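Local structure of ribose-5-phosphate isomerase RpiB (1O1X) at residues 16-21 with 59-64; 93-98 with 115-120; 108-113 with 139-144. The protein probably catalyses the interconversion of ribose 5-phosphate and ribulose 5-phosphate. All coordinates share one frame; numbering follows the deposited sequence. Where two conformers were deposited one is given.

Contact 1: 16-21 with 59-64; sequences AIASDH and KKVVQS
V61 of helix 54-66 sets a methyl over a peptide plane: its CG2 stands almost straight above the carbonyl carbon of I17, 3.8 Å from C, on one face of the flat group joining I17 to A18. Its other methyl, CG1, comes within 3.8 Å of A16 O, well out of the plane of that carbonyl. At their edges the strand's peptides are taken by backbone bonds, I17 pairing with E42 and H44, A16 and A18 with strand 72-75. The fork of V61 is set by chi1 (170°), which puts CG1 anti to the backbone N and CG2 anti to the carbonyl carbon, one methyl for each end of the strand segment. A18 CB meets CG2 at 3.6 Å, and A16 CB lies 3.9 Å from S64 OG. Alanine suits both strand positions because a single methyl lets the helix come close: the axes of 16-18 and 59-64 approach to 7.9 Å and run antiparallel at 171°. A small serine likewise fits beside A16. I17 points to the other side of the sheet, against V30 of helix 24-36, so strand 14-18 is sandwiched between that helix and helix 54-66, with strands 40-43 and 72-75 as its neighbours.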
loop_
_atom_site.group_PDB
_atom_site.type_symbol
_atom_site.label_atom_id
_atom_site.label_comp_id
_atom_site.label_asym_id
_atom_site.label_seq_id
_atom_site.Cartn_x
_atom_site.Cartn_y
_atom_site.Cartn_z
ATOM N N ALA A 16 -4.302 10.525 -23.134
ATOM C CA ALA A 16 -3.683 11.822 -22.895
ATOM C C ALA A 16 -2.950 11.726 -21.545
ATOM O O ALA A 16 -3.552 11.383 -20.540
ATOM C CB ALA A 16 -4.722 12.871 -22.824
ATOM N N ILE A 17 -1.658 12.014 -21.525
ATOM C CA ILE A 17 -0.864 11.866 -20.325
ATOM C C ILE A 17 -0.178 13.188 -20.000
ATOM O O ILE A 17 0.166 13.966 -20.891
ATOM C CB ILE A 17 0.136 10.698 -20.478
ATOM C CG1 ILE A 17 0.840 10.355 -19.157
ATOM C CG2 ILE A 17 1.206 10.986 -21.579
ATOM C CD1 ILE A 17 1.507 8.968 -19.175
ATOM N N ALA A 18 0.012 13.422 -18.711
ATOM C CA ALA A 18 0.749 14.571 -18.228
ATOM C C ALA A 18 1.239 14.342 -16.802
ATOM O O ALA A 18 0.675 13.563 -16.042
ATOM C CB ALA A 18 -0.089 15.834 -18.303
ATOM N N SER A 19 2.293 15.060 -16.461
ATOM C CA SER A 19 2.871 15.053 -15.123
ATOM C C SER A 19 3.523 16.391 -14.778
ATOM O O SER A 19 3.840 17.194 -15.658
ATOM C CB SER A 19 3.920 13.966 -15.023
ATOM O OG SER A 19 5.131 14.336 -15.656
ATOM N N ASP A 20 3.785 16.592 -13.489
ATOM C CA ASP A 20 4.707 17.643 -13.108
ATOM C C ASP A 20 6.128 17.094 -13.145
ATOM O O ASP A 20 6.373 15.982 -13.636
ATOM C CB ASP A 20 4.287 18.289 -11.774
ATOM C CG ASP A 20 4.504 17.398 -10.563
ATOM O OD1 ASP A 20 4.881 16.200 -10.751
ATOM O OD2 ASP A 20 4.354 17.867 -9.385
ATOM N N HIS A 21 7.088 17.896 -12.717
ATOM C CA HIS A 21 8.479 17.494 -12.703
ATOM C C HIS A 21 8.794 16.318 -11.764
ATOM O O HIS A 21 9.702 15.540 -12.057
ATOM C CB HIS A 21 9.351 18.701 -12.323
ATOM C CG HIS A 21 8.981 19.318 -11.006
ATOM N ND1 HIS A 21 7.770 19.944 -10.782
ATOM C CD2 HIS A 21 9.658 19.376 -9.833
ATOM C CE1 HIS A 21 7.712 20.347 -9.526
ATOM N NE2 HIS A 21 8.857 20.040 -8.937
ATOM N N LYS A 59 -5.128 20.422 -16.265
ATOM C CA LYS A 59 -6.070 21.122 -17.136
ATOM C C LYS A 59 -5.921 20.676 -18.583
ATOM O O LYS A 59 -6.918 20.577 -19.309
ATOM C CB LYS A 59 -5.863 22.644 -17.105
ATOM C CG LYS A 59 -6.282 23.311 -15.826
ATOM C CD LYS A 59 -5.881 24.784 -15.847
ATOM C CE LYS A 59 -6.581 25.519 -14.703
ATOM N NZ LYS A 59 -5.984 25.335 -13.331
ATOM N N LYS A 60 -4.699 20.423 -19.009
ATOM C CA LYS A 60 -4.458 19.994 -20.396
ATOM C C LYS A 60 -5.089 18.604 -20.686
ATOM O O LYS A 60 -5.666 18.380 -21.740
ATOM C CB LYS A 60 -2.960 19.954 -20.709
ATOM C CG LYS A 60 -2.221 21.280 -20.519
ATOM C CD LYS A 60 -0.733 21.145 -20.728
ATOM C CE LYS A 60 0.036 22.499 -20.569
ATOM N NZ LYS A 60 -0.617 23.569 -21.377
ATOM N N VAL A 61 -4.926 17.673 -19.771
ATOM C CA VAL A 61 -5.522 16.334 -19.907
ATOM C C VAL A 61 -7.058 16.404 -19.778
ATOM O O VAL A 61 -7.794 15.798 -20.565
ATOM C CB VAL A 61 -4.916 15.313 -18.919
ATOM C CG1 VAL A 61 -5.712 14.001 -18.888
ATOM C CG2 VAL A 61 -3.470 15.010 -19.273
ATOM N N VAL A 62 -7.525 17.178 -18.817
ATOM C CA VAL A 62 -8.944 17.430 -18.648
ATOM C C VAL A 62 -9.569 17.950 -19.916
ATOM O O VAL A 62 -10.635 17.467 -20.329
ATOM C CB VAL A 62 -9.206 18.369 -17.491
ATOM C CG1 VAL A 62 -10.610 18.932 -17.543
ATOM C CG2 VAL A 62 -8.930 17.625 -16.132
ATOM N N GLN A 63 -8.955 18.941 -20.524
ATOM C CA GLN A 63 -9.531 19.533 -21.717
ATOM C C GLN A 63 -9.641 18.466 -22.828
ATOM O O GLN A 63 -10.598 18.405 -23.574
ATOM C CB GLN A 63 -8.663 20.717 -22.150
ATOM C CG GLN A 63 -8.832 21.187 -23.586
ATOM C CD GLN A 63 -10.177 21.775 -23.828
ATOM O OE1 GLN A 63 -10.812 22.299 -22.895
ATOM N NE2 GLN A 63 -10.639 21.693 -25.082
ATOM N N SER A 64 -8.630 17.632 -22.916
ATOM C CA SER A 64 -8.596 16.594 -23.921
ATOM C C SER A 64 -9.716 15.540 -23.702
ATOM O O SER A 64 -10.375 15.109 -24.659
ATOM C CB SER A 64 -7.190 16.000 -23.958
ATOM O OG SER A 64 -7.129 15.065 -24.991
#

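Contact 2: 93-98 with 115-120; sequences IRAALC and ILVLPG
I115 and V117 bind strand 95-97 and its flanking residues R94 and C98 in parallel register through four backbone hydrogen bonds: I115 N to R94 O, A96 N to I115 O (2.8 Å), V117 N to A96 O and C98 N to V117 O, with the strand axes 24° apart. A96 thus uses both its N-H and its C=O toward the partner strand, while A95 and L97 send CA-H groups to I115 O and V117 O.

On one face of the sheet, A95 CB packs against I115 CB at 3.8 Å and against V117 CG2 at 3.9 Å. A methyl suits this place, between two beta-branched residues whose bulk fits an extended backbone. I115 sends CG1 anti to its carbonyl carbon (chi1 -62°), and CD1 beyond it reaches I93 CG2 at 3.8 Å. The two isoleucines cross obliquely under helix 54-66, which supplies V61 to I115 and V62 to I93. Farther along, L97 CD1 rests on V117 CG1 at 3.9 Å.

The two strands and helix 101-109 between them form a beta-alpha-beta unit of the parallel, Rossmann-like sheet, 95-97 being an outermost strand within the chain. On the face that carries A96 and L116, that helix brings A107 onto A96 and C98, which small side chains permit, and helix 125-137 packs F135 and I131 onto L116. C98 CB touches L116 CD1 at 3.8 Å. A96 also packs on L81 of the second subunit, and L97 on M103 of the second subunit. C98 O is buried without a polar partner in the model, with L118 CD2 3.8 Å away.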
loop_
_atom_site.group_PDB
_atom_site.type_symbol
_atom_site.label_atom_id
_atom_site.label_comp_id
_atom_site.label_asym_id
_atom_site.label_seq_id
_atom_site.Cartn_x
_atom_site.Cartn_y
_atom_site.Cartn_z
ATOM N N ILE A 93 -15.360 14.793 -15.118
ATOM C CA ILE A 93 -14.079 14.149 -14.889
ATOM C C ILE A 93 -14.161 13.310 -13.648
ATOM O O ILE A 93 -14.632 13.768 -12.606
ATOM C CB ILE A 93 -12.934 15.211 -14.737
ATOM C CG1 ILE A 93 -12.807 16.042 -16.017
ATOM C CG2 ILE A 93 -11.607 14.543 -14.298
ATOM C CD1 ILE A 93 -12.382 15.254 -17.286
ATOM N N ARG A 94 -13.721 12.060 -13.758
ATOM C CA ARG A 94 -13.637 11.153 -12.610
ATOM C C ARG A 94 -12.206 10.605 -12.593
ATOM O O ARG A 94 -11.867 9.654 -13.277
ATOM C CB ARG A 94 -14.721 10.099 -12.724
ATOM C CG ARG A 94 -16.147 10.668 -12.560
ATOM C CD ARG A 94 -17.270 9.640 -12.689
ATOM N NE ARG A 94 -17.197 9.042 -14.002
ATOM C CZ ARG A 94 -17.632 9.584 -15.130
ATOM N NH1 ARG A 94 -18.276 10.726 -15.148
ATOM N NH2 ARG A 94 -17.373 8.968 -16.270
ATOM N N ALA A 95 -11.348 11.311 -11.847
ATOM C CA ALA A 95 -9.943 11.019 -11.747
ATOM C C ALA A 95 -9.662 10.220 -10.485
ATOM O O ALA A 95 -9.945 10.682 -9.347
ATOM C CB ALA A 95 -9.141 12.320 -11.756
ATOM N N ALA A 96 -9.078 9.032 -10.666
ATOM C CA ALA A 96 -8.923 8.058 -9.586
ATOM C C ALA A 96 -7.447 7.795 -9.276
ATOM O O ALA A 96 -6.717 7.239 -10.096
ATOM C CB ALA A 96 -9.603 6.735 -9.955
ATOM N N LEU A 97 -7.051 8.139 -8.064
ATOM C CA LEU A 97 -5.709 7.901 -7.523
ATOM C C LEU A 97 -5.636 6.418 -7.107
ATOM O O LEU A 97 -6.300 5.991 -6.142
ATOM C CB LEU A 97 -5.485 8.839 -6.334
ATOM C CG LEU A 97 -4.174 8.734 -5.558
ATOM C CD1 LEU A 97 -3.002 8.698 -6.471
ATOM C CD2 LEU A 97 -4.029 9.849 -4.507
ATOM N N CYS A 98 -4.868 5.629 -7.844
ATOM C CA CYS A 98 -4.789 4.192 -7.629
ATOM C C CYS A 98 -3.376 3.779 -7.303
ATOM O O CYS A 98 -2.436 4.071 -8.070
ATOM C CB CYS A 98 -5.263 3.457 -8.883
ATOM S SG CYS A 98 -6.980 3.808 -9.373
ATOM N N ILE A 115 -9.940 9.239 -15.813
ATOM C CA ILE A 115 -8.544 9.591 -15.587
ATOM C C ILE A 115 -7.970 8.754 -14.470
ATOM O O ILE A 115 -8.552 8.642 -13.395
ATOM C CB ILE A 115 -8.329 11.117 -15.273
ATOM C CG1 ILE A 115 -8.777 11.996 -16.444
ATOM C CG2 ILE A 115 -6.876 11.386 -14.946
ATOM C CD1 ILE A 115 -8.483 13.466 -16.265
ATOM N N LEU A 116 -6.828 8.152 -14.760
ATOM C CA LEU A 116 -6.038 7.404 -13.799
ATOM C C LEU A 116 -4.963 8.342 -13.237
ATOM O O LEU A 116 -4.231 8.960 -13.980
ATOM C CB LEU A 116 -5.378 6.193 -14.459
ATOM C CG LEU A 116 -4.263 5.477 -13.679
ATOM C CD1 LEU A 116 -4.862 4.894 -12.429
ATOM C CD2 LEU A 116 -3.612 4.413 -14.524
ATOM N N VAL A 117 -4.870 8.418 -11.925
ATOM C CA VAL A 117 -3.838 9.207 -11.304
ATOM C C VAL A 117 -2.863 8.265 -10.598
ATOM O O VAL A 117 -3.274 7.388 -9.807
ATOM C CB VAL A 117 -4.443 10.244 -10.285
ATOM C CG1 VAL A 117 -3.338 11.023 -9.584
ATOM C CG2 VAL A 117 -5.450 11.170 -10.964
ATOM N N LEU A 118 -1.585 8.499 -10.833
ATOM C CA LEU A 118 -0.522 7.703 -10.277
ATOM C C LEU A 118 0.466 8.552 -9.489
ATOM O O LEU A 118 0.795 9.653 -9.882
ATOM C CB LEU A 118 0.264 6.999 -11.390
ATOM C CG LEU A 118 -0.500 6.052 -12.287
ATOM C CD1 LEU A 118 0.335 5.672 -13.503
ATOM C CD2 LEU A 118 -0.906 4.825 -11.509
ATOM N N PRO A 119 0.954 8.010 -8.385
ATOM C CA PRO A 119 1.993 8.659 -7.597
ATOM C C PRO A 119 3.430 8.343 -8.054
ATOM O O PRO A 119 4.008 7.281 -7.709
ATOM C CB PRO A 119 1.767 8.097 -6.227
ATOM C CG PRO A 119 1.276 6.753 -6.463
ATOM C CD PRO A 119 0.513 6.760 -7.770
ATOM N N GLY A 120 4.034 9.312 -8.718
ATOM C CA GLY A 120 5.328 9.162 -9.369
ATOM C C GLY A 120 6.509 8.915 -8.497
ATOM O O GLY A 120 7.489 8.399 -8.960
#

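Contact 3: 108-113 with 139-144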
loop_
_atom_site.group_PDB
_atom_site.type_symbol
_atom_site.label_atom_id
_atom_site.label_comp_id
_atom_site.label_asym_id
_atom_site.label_seq_id
_atom_site.Cartn_x
_atom_site.Cartn_y
_atom_site.Cartn_z
ATOM N N ARG A 108 -12.809 1.832 -12.388
ATOM C CA ARG A 108 -13.503 1.615 -13.640
ATOM C C ARG A 108 -14.880 0.990 -13.473
ATOM O O ARG A 108 -15.864 1.505 -13.988
ATOM C CB ARG A 108 -12.630 0.738 -14.532
ATOM C CG ARG A 108 -11.332 1.455 -15.007
ATOM C CD ARG A 108 -11.520 2.592 -16.042
ATOM N NE ARG A 108 -12.359 2.085 -17.102
ATOM C CZ ARG A 108 -13.518 2.553 -17.515
ATOM N NH1 ARG A 108 -14.021 3.687 -17.079
ATOM N NH2 ARG A 108 -14.191 1.832 -18.388
ATOM N N SER A 109 -14.933 -0.109 -12.716
ATOM C CA SER A 109 -16.149 -0.912 -12.489
ATOM C C SER A 109 -17.241 -0.113 -11.808
ATOM O O SER A 109 -18.415 -0.196 -12.213
ATOM C CB SER A 109 -15.851 -2.123 -11.590
ATOM O OG SER A 109 -15.088 -3.032 -12.326
ATOM N N HIS A 110 -16.841 0.628 -10.759
ATOM C CA HIS A 110 -17.782 1.373 -9.932
ATOM C C HIS A 110 -17.861 2.862 -10.209
ATOM O O HIS A 110 -18.939 3.445 -10.126
ATOM C CB HIS A 110 -17.463 1.119 -8.450
ATOM C CG HIS A 110 -17.632 -0.304 -8.035
ATOM N ND1 HIS A 110 -17.553 -0.706 -6.719
ATOM C CD2 HIS A 110 -17.943 -1.415 -8.751
ATOM C CE1 HIS A 110 -17.784 -2.006 -6.648
ATOM N NE2 HIS A 110 -18.016 -2.460 -7.868
ATOM N N ASN A 111 -16.738 3.503 -10.520
ATOM C CA ASN A 111 -16.727 4.956 -10.671
ATOM C C ASN A 111 -16.669 5.426 -12.131
ATOM O O ASN A 111 -16.639 6.632 -12.374
ATOM C CB ASN A 111 -15.584 5.592 -9.865
ATOM C CG ASN A 111 -15.547 5.136 -8.412
ATOM O OD1 ASN A 111 -16.324 5.609 -7.552
ATOM N ND2 ASN A 111 -14.654 4.239 -8.125
ATOM N N ASN A 112 -16.621 4.471 -13.076
ATOM C CA ASN A 112 -16.456 4.758 -14.515
ATOM C C ASN A 112 -15.374 5.820 -14.706
ATOM O O ASN A 112 -15.534 6.784 -15.448
ATOM C CB ASN A 112 -17.785 5.241 -15.145
ATOM C CG ASN A 112 -17.776 5.168 -16.654
ATOM O OD1 ASN A 112 -16.900 4.503 -17.225
ATOM N ND2 ASN A 112 -18.751 5.827 -17.321
ATOM N N ALA A 113 -14.241 5.631 -14.044
ATOM C CA ALA A 113 -13.203 6.632 -14.033
ATOM C C ALA A 113 -12.666 6.856 -15.434
ATOM O O ALA A 113 -12.475 5.906 -16.215
ATOM C CB ALA A 113 -12.127 6.229 -13.097
ATOM N N PRO A 139 -14.219 -2.776 -17.877
ATOM C CA PRO A 139 -15.446 -2.061 -18.216
ATOM C C PRO A 139 -16.171 -1.491 -16.984
ATOM O O PRO A 139 -15.982 -1.949 -15.843
ATOM C CB PRO A 139 -16.278 -3.129 -18.908
ATOM C CG PRO A 139 -15.846 -4.445 -18.290
ATOM C CD PRO A 139 -14.414 -4.242 -17.864
ATOM N N PHE A 140 -16.985 -0.475 -17.224
ATOM C CA PHE A 140 -17.918 0.031 -16.234
ATOM C C PHE A 140 -19.088 -0.929 -16.051
ATOM O O PHE A 140 -19.635 -1.458 -17.037
ATOM C CB PHE A 140 -18.362 1.445 -16.646
ATOM C CG PHE A 140 -19.375 2.091 -15.715
ATOM C CD1 PHE A 140 -19.186 2.102 -14.336
ATOM C CD2 PHE A 140 -20.486 2.747 -16.254
ATOM C CE1 PHE A 140 -20.098 2.738 -13.509
ATOM C CE2 PHE A 140 -21.385 3.376 -15.462
ATOM C CZ PHE A 140 -21.209 3.369 -14.081
ATOM N N ASP A 141 -19.447 -1.204 -14.790
ATOM C CA ASP A 141 -20.538 -2.116 -14.483
ATOM C C ASP A 141 -21.918 -1.486 -14.670
ATOM O O ASP A 141 -22.886 -2.199 -14.808
ATOM C CB ASP A 141 -20.479 -2.617 -13.044
ATOM C CG ASP A 141 -19.365 -3.607 -12.793
ATOM O OD1 ASP A 141 -18.784 -4.151 -13.771
ATOM O OD2 ASP A 141 -19.062 -3.920 -11.610
ATOM N N GLY A 142 -22.026 -0.170 -14.644
ATOM C CA GLY A 142 -23.347 0.450 -14.697
ATOM C C GLY A 142 -24.124 0.178 -13.420
ATOM O O GLY A 142 -23.661 0.447 -12.324
ATOM N N GLY A 143 -25.328 -0.364 -13.549
ATOM C CA GLY A 143 -26.109 -0.704 -12.390
ATOM C C GLY A 143 -26.378 0.469 -11.477
ATOM O O GLY A 143 -26.645 1.592 -11.923
ATOM N N ARG A 144 -26.300 0.209 -10.172
ATOM C CA ARG A 144 -26.553 1.192 -9.152
ATOM C C ARG A 144 -25.462 2.221 -9.006
ATOM O O ARG A 144 -25.642 3.215 -8.305
ATOM C CB ARG A 144 -26.861 0.501 -7.819
ATOM C CG ARG A 144 -28.117 -0.360 -7.904
ATOM C CD ARG A 144 -29.386 0.478 -8.255
ATOM N NE ARG A 144 -30.645 -0.186 -7.904
ATOM C CZ ARG A 144 -31.808 0.423 -7.873
ATOM N NH1 ARG A 144 -31.893 1.713 -8.198
ATOM N NH2 ARG A 144 -32.863 -0.244 -7.539
HETATM O O HOH W 1 -16.184 -4.271 -14.444
#
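F140 and N112 lie flat on one another, an amide-on-ring stack that fastens the loop before the C-terminal helix 145-152 to the end of helix 101-109 in this alpha/beta fold. Their planes are only 4° apart. N112 CB also makes a CH-pi contact, 3.5 Å from the ring centroid, while G142 N lies over the centre of the opposite face. F140 CG is anti to the backbone N (chi1 179°); R108 O and H110 O lie at the ring's edge, near its plane, where aromatic C-H groups suit helix-end carbonyls. N112 has left the helix with positive phi, a conformation asparagine tolerates well, and its CG is anti to the backbone N (chi1 -164°). R108 limits rotation of the amide: NH1 donates to N112 OD1 at 3.0 Å and to A113 O at 2.8 Å. An alanine in place of F140 would probably leave the N112 amide without its stacking partner and open a gap between N112 and G142.

Beside the ring, S109 O accepts D141 N at 3.0 Å in the carbonyl plane, on a lone pair. A water joins S109 OG, P139 O and D141 OD1, each at 2.7 Å; S109 OG also reaches R105 O, but its one hydrogen can serve only one of its two acceptors at a time. H110, the predicted proton donor, stacks on H145, and D141 OD2 sits near the plane of the H110 ring at its edge, 4.0 Å from CD2.

Contacts 1 and 2 are both buried and share the parallel sheet; helix 54-66, half of contact 1, also covers the I93–I115 end of contact 2. Contact 3 is a partly buried loop docking about 15 Å from contact 2 and 23 Å from contact 1, centre to centre. Contact 1 is helix-on-sheet packing of methyls, contact 2 adds backbone bonds between strands, and contact 3 works with a stacked amide, an arginine and a water. Contact 3 contains predicted catalytic and substrate residues; in contact 1 such residues (D20, H21) lie in the segment but not in the packing. Helix 101-109 links the strands of contact 2 and its end enters contact 3; R94 NH2 reaches N112 O across the junction.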